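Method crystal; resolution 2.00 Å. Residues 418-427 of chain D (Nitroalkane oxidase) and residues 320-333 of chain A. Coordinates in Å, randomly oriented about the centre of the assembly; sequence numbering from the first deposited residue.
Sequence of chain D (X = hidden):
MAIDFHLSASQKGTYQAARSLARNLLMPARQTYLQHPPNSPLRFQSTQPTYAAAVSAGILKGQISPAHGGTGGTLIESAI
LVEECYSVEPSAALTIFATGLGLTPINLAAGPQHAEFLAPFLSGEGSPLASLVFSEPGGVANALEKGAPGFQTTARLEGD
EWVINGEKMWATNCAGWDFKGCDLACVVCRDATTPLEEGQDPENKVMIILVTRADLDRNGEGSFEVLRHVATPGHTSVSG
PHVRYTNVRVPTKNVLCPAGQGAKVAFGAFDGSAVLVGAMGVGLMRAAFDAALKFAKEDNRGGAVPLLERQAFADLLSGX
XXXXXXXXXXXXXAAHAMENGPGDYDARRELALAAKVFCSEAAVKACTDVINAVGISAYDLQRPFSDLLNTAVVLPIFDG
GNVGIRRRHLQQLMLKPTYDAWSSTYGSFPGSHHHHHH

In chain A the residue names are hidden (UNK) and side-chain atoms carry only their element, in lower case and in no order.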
# COMPACT_ATOMS: atom_id res chain seq x y z
N THR D 418 25.60 -19.99 0.10
CA THR D 418 25.32 -20.57 1.41
C THR D 418 24.02 -20.07 2.03
O THR D 418 23.64 -20.53 3.10
CB THR D 418 26.48 -20.34 2.39
OG1 THR D 418 26.77 -18.94 2.47
CG2 THR D 418 27.73 -21.10 1.94
N TYR D 419 23.34 -19.15 1.36
CA TYR D 419 22.07 -18.63 1.86
C TYR D 419 21.12 -19.79 2.16
O TYR D 419 20.95 -20.69 1.33
CB TYR D 419 21.43 -17.67 0.85
CG TYR D 419 20.14 -17.03 1.32
CD1 TYR D 419 20.14 -16.08 2.34
CD2 TYR D 419 18.93 -17.37 0.74
CE1 TYR D 419 18.96 -15.49 2.78
CE2 TYR D 419 17.73 -16.79 1.17
CZ TYR D 419 17.76 -15.85 2.18
OH TYR D 419 16.58 -15.27 2.60
N ASP D 420 20.52 -19.77 3.35
CA ASP D 420 19.62 -20.83 3.79
C ASP D 420 18.40 -20.16 4.40
O ASP D 420 18.39 -19.83 5.59
CB ASP D 420 20.31 -21.74 4.81
CG ASP D 420 19.49 -23.00 5.13
OD1 ASP D 420 18.39 -23.16 4.58
OD2 ASP D 420 19.97 -23.83 5.94
N ALA D 421 17.37 -19.96 3.58
CA ALA D 421 16.29 -19.03 3.90
C ALA D 421 15.75 -19.08 5.33
O ALA D 421 15.69 -18.05 6.00
CB ALA D 421 15.14 -19.18 2.89
N TRP D 422 15.35 -20.26 5.79
CA TRP D 422 14.63 -20.32 7.06
C TRP D 422 15.49 -20.82 8.23
O TRP D 422 14.96 -21.13 9.30
CB TRP D 422 13.36 -21.16 6.90
CG TRP D 422 12.66 -20.77 5.65
CD1 TRP D 422 12.63 -21.46 4.46
CD2 TRP D 422 11.95 -19.55 5.42
NE1 TRP D 422 11.90 -20.76 3.53
CE2 TRP D 422 11.48 -19.58 4.08
CE3 TRP D 422 11.64 -18.44 6.22
CZ2 TRP D 422 10.73 -18.54 3.53
CZ3 TRP D 422 10.90 -17.41 5.68
CH2 TRP D 422 10.45 -17.47 4.34
N SER D 423 16.80 -20.86 8.02
CA SER D 423 17.72 -21.39 9.03
C SER D 423 17.68 -20.60 10.34
O SER D 423 17.97 -21.14 11.41
CB SER D 423 19.15 -21.45 8.47
OG SER D 423 19.62 -20.14 8.17
N SER D 424 17.33 -19.32 10.25
CA SER D 424 17.24 -18.48 11.43
C SER D 424 16.02 -18.80 12.29
O SER D 424 15.84 -18.24 13.37
CB SER D 424 17.23 -17.00 11.04
OG SER D 424 16.22 -16.73 10.08
N THR D 425 15.18 -19.71 11.81
CA THR D 425 14.02 -20.18 12.57
C THR D 425 14.06 -21.69 12.81
O THR D 425 13.91 -22.15 13.95
CB THR D 425 12.69 -19.84 11.85
OG1 THR D 425 12.53 -18.42 11.76
CG2 THR D 425 11.49 -20.44 12.62
N TYR D 426 14.25 -22.45 11.74
CA TYR D 426 14.14 -23.90 11.80
C TYR D 426 15.49 -24.63 11.80
O TYR D 426 15.53 -25.86 11.88
CB TYR D 426 13.24 -24.42 10.66
CG TYR D 426 11.78 -24.06 10.88
CD1 TYR D 426 11.10 -24.53 11.99
CD2 TYR D 426 11.09 -23.25 9.98
CE1 TYR D 426 9.76 -24.20 12.20
CE2 TYR D 426 9.75 -22.92 10.18
CZ TYR D 426 9.09 -23.40 11.30
OH TYR D 426 7.76 -23.09 11.52
N GLY D 427 16.59 -23.88 11.75
CA GLY D 427 17.92 -24.46 11.90
C GLY D 427 18.55 -24.84 10.57
O GLY D 427 17.91 -24.71 9.52
N UNK A 320 9.12 -9.77 0.34
CA UNK A 320 8.37 -10.95 0.73
C UNK A 320 8.99 -11.64 1.95
O UNK A 320 8.28 -12.04 2.86
c UNK A 320 7.41 -11.36 -1.58
c UNK A 320 7.61 -13.25 0.09
c UNK A 320 8.24 -11.96 -0.42
N UNK A 321 10.32 -11.79 1.97
CA UNK A 321 10.99 -12.43 3.11
C UNK A 321 10.71 -11.67 4.42
O UNK A 321 10.41 -12.26 5.46
c UNK A 321 12.50 -12.53 2.86
n UNK A 321 14.27 -15.44 5.85
c UNK A 321 13.81 -15.75 4.46
c UNK A 321 13.27 -13.37 3.89
c UNK A 321 12.75 -14.79 3.96
N UNK A 322 10.81 -10.35 4.36
CA UNK A 322 10.56 -9.55 5.56
C UNK A 322 9.14 -9.76 6.09
O UNK A 322 8.93 -9.99 7.28
c UNK A 322 12.70 -6.64 4.23
c UNK A 322 12.33 -7.82 5.12
c UNK A 322 10.81 -8.06 5.27
c UNK A 322 10.22 -7.21 6.38
N UNK A 323 8.16 -9.67 5.20
CA UNK A 323 6.77 -9.83 5.60
C UNK A 323 6.51 -11.21 6.20
O UNK A 323 5.73 -11.35 7.16
c UNK A 323 5.84 -9.58 4.40
n UNK A 323 5.87 -6.01 5.13
o UNK A 323 4.18 -7.46 5.49
c UNK A 323 5.86 -8.11 3.91
c UNK A 323 5.23 -7.16 4.92
N UNK A 324 7.17 -12.23 5.64
CA UNK A 324 7.02 -13.60 6.11
C UNK A 324 7.57 -13.76 7.53
O UNK A 324 6.96 -14.43 8.37
o UNK A 324 7.24 -14.43 3.83
c UNK A 324 7.71 -14.62 5.16
c UNK A 324 7.36 -16.07 5.57
N UNK A 325 8.71 -13.15 7.79
CA UNK A 325 9.30 -13.21 9.14
C UNK A 325 8.40 -12.50 10.15
O UNK A 325 8.15 -13.02 11.23
c UNK A 325 11.70 -13.47 8.24
o UNK A 325 11.31 -15.29 9.74
o UNK A 325 12.64 -15.68 8.06
c UNK A 325 10.74 -12.67 9.14
c UNK A 325 11.89 -14.92 8.71
N UNK A 326 7.88 -11.32 9.80
CA UNK A 326 6.90 -10.65 10.67
C UNK A 326 5.66 -11.51 10.91
O UNK A 326 5.16 -11.59 12.03
c UNK A 326 6.49 -9.32 10.07
N UNK A 327 5.14 -12.11 9.83
CA UNK A 327 3.95 -12.95 9.92
C UNK A 327 4.13 -14.13 10.89
O UNK A 327 3.25 -14.40 11.72
c UNK A 327 3.54 -13.48 8.50
N UNK A 328 5.24 -14.85 10.77
CA UNK A 328 5.49 -16.00 11.65
C UNK A 328 5.66 -15.55 13.10
O UNK A 328 5.10 -16.16 14.01
n UNK A 328 9.75 -17.90 9.72
c UNK A 328 8.05 -18.96 11.71
c UNK A 328 6.78 -18.16 11.99
c UNK A 328 8.92 -18.89 9.40
n UNK A 328 8.89 -19.37 8.16
n UNK A 328 8.11 -19.41 10.32
c UNK A 328 6.71 -16.84 11.22
N UNK A 329 6.42 -14.48 13.30
CA UNK A 329 6.65 -13.93 14.64
C UNK A 329 5.33 -13.57 15.31
O UNK A 329 5.10 -13.92 16.47
c UNK A 329 7.57 -12.70 14.54
N UNK A 330 4.46 -12.88 14.57
CA UNK A 330 3.14 -12.50 15.06
C UNK A 330 2.27 -13.73 15.33
O UNK A 330 1.62 -13.82 16.37
c UNK A 330 1.00 -11.18 14.52
c UNK A 330 1.03 -10.56 15.90
c UNK A 330 2.43 -11.55 14.07
c UNK A 330 0.32 -10.23 13.54
N UNK A 331 2.27 -14.68 14.39
CA UNK A 331 1.48 -15.90 14.59
C UNK A 331 1.92 -16.64 15.86
O UNK A 331 1.08 -17.11 16.63
c UNK A 331 0.89 -18.16 13.67
o UNK A 331 0.92 -16.23 12.25
c UNK A 331 1.57 -16.84 13.37
N UNK A 332 3.23 -16.76 16.08
CA UNK A 332 3.72 -17.48 17.27
C UNK A 332 3.42 -16.73 18.57
O UNK A 332 3.10 -17.33 19.60
c UNK A 332 8.02 -19.46 16.58
c UNK A 332 6.76 -19.56 15.97
c UNK A 332 6.58 -20.52 14.94
n UNK A 332 5.28 -20.42 14.51
c UNK A 332 9.04 -20.29 16.15
c UNK A 332 5.51 -18.88 16.14
c UNK A 332 7.61 -21.36 14.51
c UNK A 332 4.65 -19.44 15.24
c UNK A 332 8.82 -21.23 15.13
c UNK A 332 5.21 -17.78 17.14
N UNK A 333 3.51 -15.40 18.53
CA UNK A 333 3.12 -14.60 19.69
C UNK A 333 1.65 -14.86 20.06
O UNK A 333 1.32 -15.09 21.23
c UNK A 333 2.51 -11.56 22.93
c UNK A 333 3.40 -13.11 19.46
c UNK A 333 2.76 -12.18 20.49
n UNK A 333 3.00 -11.66 24.33
c UNK A 333 3.32 -12.40 21.89
O HOH W 1 13.70 -17.78 9.42
O HOH W 2 10.45 -16.98 12.73

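Position 320 carries three carbons, one bearing the other two, and touches nothing in this stretch of chain D: Val320(A), a compact branched residue in a buried place. At 321 four carbons in a row end in a nitrogen. That nitrogen lies 3.0 Å from Ala421(D) O, and the carbon before it sits over one face of the Trp422(D) ring. This is Lys321(A), long enough to cross the gap: NZ donates a hydrogen bond to Ala421(D) O, while CE stands 3.8 Å from the centroid of the six-membered ring of Trp422(D).

Positions 322 and 323 touch nothing in this stretch of chain D. The first has four carbons, forked at the first with one arm two carbons long, Ile322(A), apolar and buried; the second has three, the last holding one oxygen and one nitrogen, Gln323(A), whose polar amide suits a partly exposed place. At 324 one carbon carries an oxygen and a carbon, the latter 3.6 Å from Trp422(D) CH2. Thr324(A) suits the place because its methyl meets the indole while OG1 donates to Val320(A) O at 2.8 Å, satisfying the hydroxyl within the helix.

At 325 three carbons end in two oxygens, one of them 3.4 Å from Trp422(D) CZ3. The acid is Glu325(A), one turn beyond Lys321(A), whose NZ it binds through OE2 in a 2.8 Å salt bridge, leaving OE1 for a second partner. Positions 326 and 327, buried but out of reach of this stretch, have a single carbon each: Ala326(A) and Ala327(A), small apolar residues at home in a helix.

Position 328 shows three carbons, a nitrogen, then a carbon carrying two more nitrogens, one of these 3.5 Å from Trp422(D) CE3. This is Arg328(A), whose flat, charged guanidinium pairs through NH1 with Glu325(A) OE1 at 3.0 Å while its edge lies by the indole. Positions 329 to 331 touch nothing in this stretch. One carbon at 329 gives Ala329(A), and four, forked at the second, give Leu330(A), both apolar and buried; at 331 one carbon bears an oxygen and a carbon, Thr331(A), whose buried OG1 is satisfied by donating to Ala327(A) O.

At 332 one carbon leads to fused five- and six-membered rings with one nitrogen; a six-membered-ring carbon lies 3.7 Å from Thr425(D) CG2, and the ring edge meets Tyr426(D) OH. This is Trp332(A), broad enough to meet both. Four carbons ending in nitrogen at 333, out of reach, give Lys333(A), its NZ hydrogen-bonded elsewhere in the structure.

The contact thus joins a turn and short helix to one long helix. Glu325(A) links Lys321(A) and Arg328(A) into a charged row beside Trp422(D), while Trp332(A) adds apolar packing. One water bridges Glu325(A) OE2, Ser424(D) OG and Thr425(D) OG1; another joins Arg328(A) NH1 to Thr425(D) OG1.

Chain A (320-333) VKIQTEAARALTWK
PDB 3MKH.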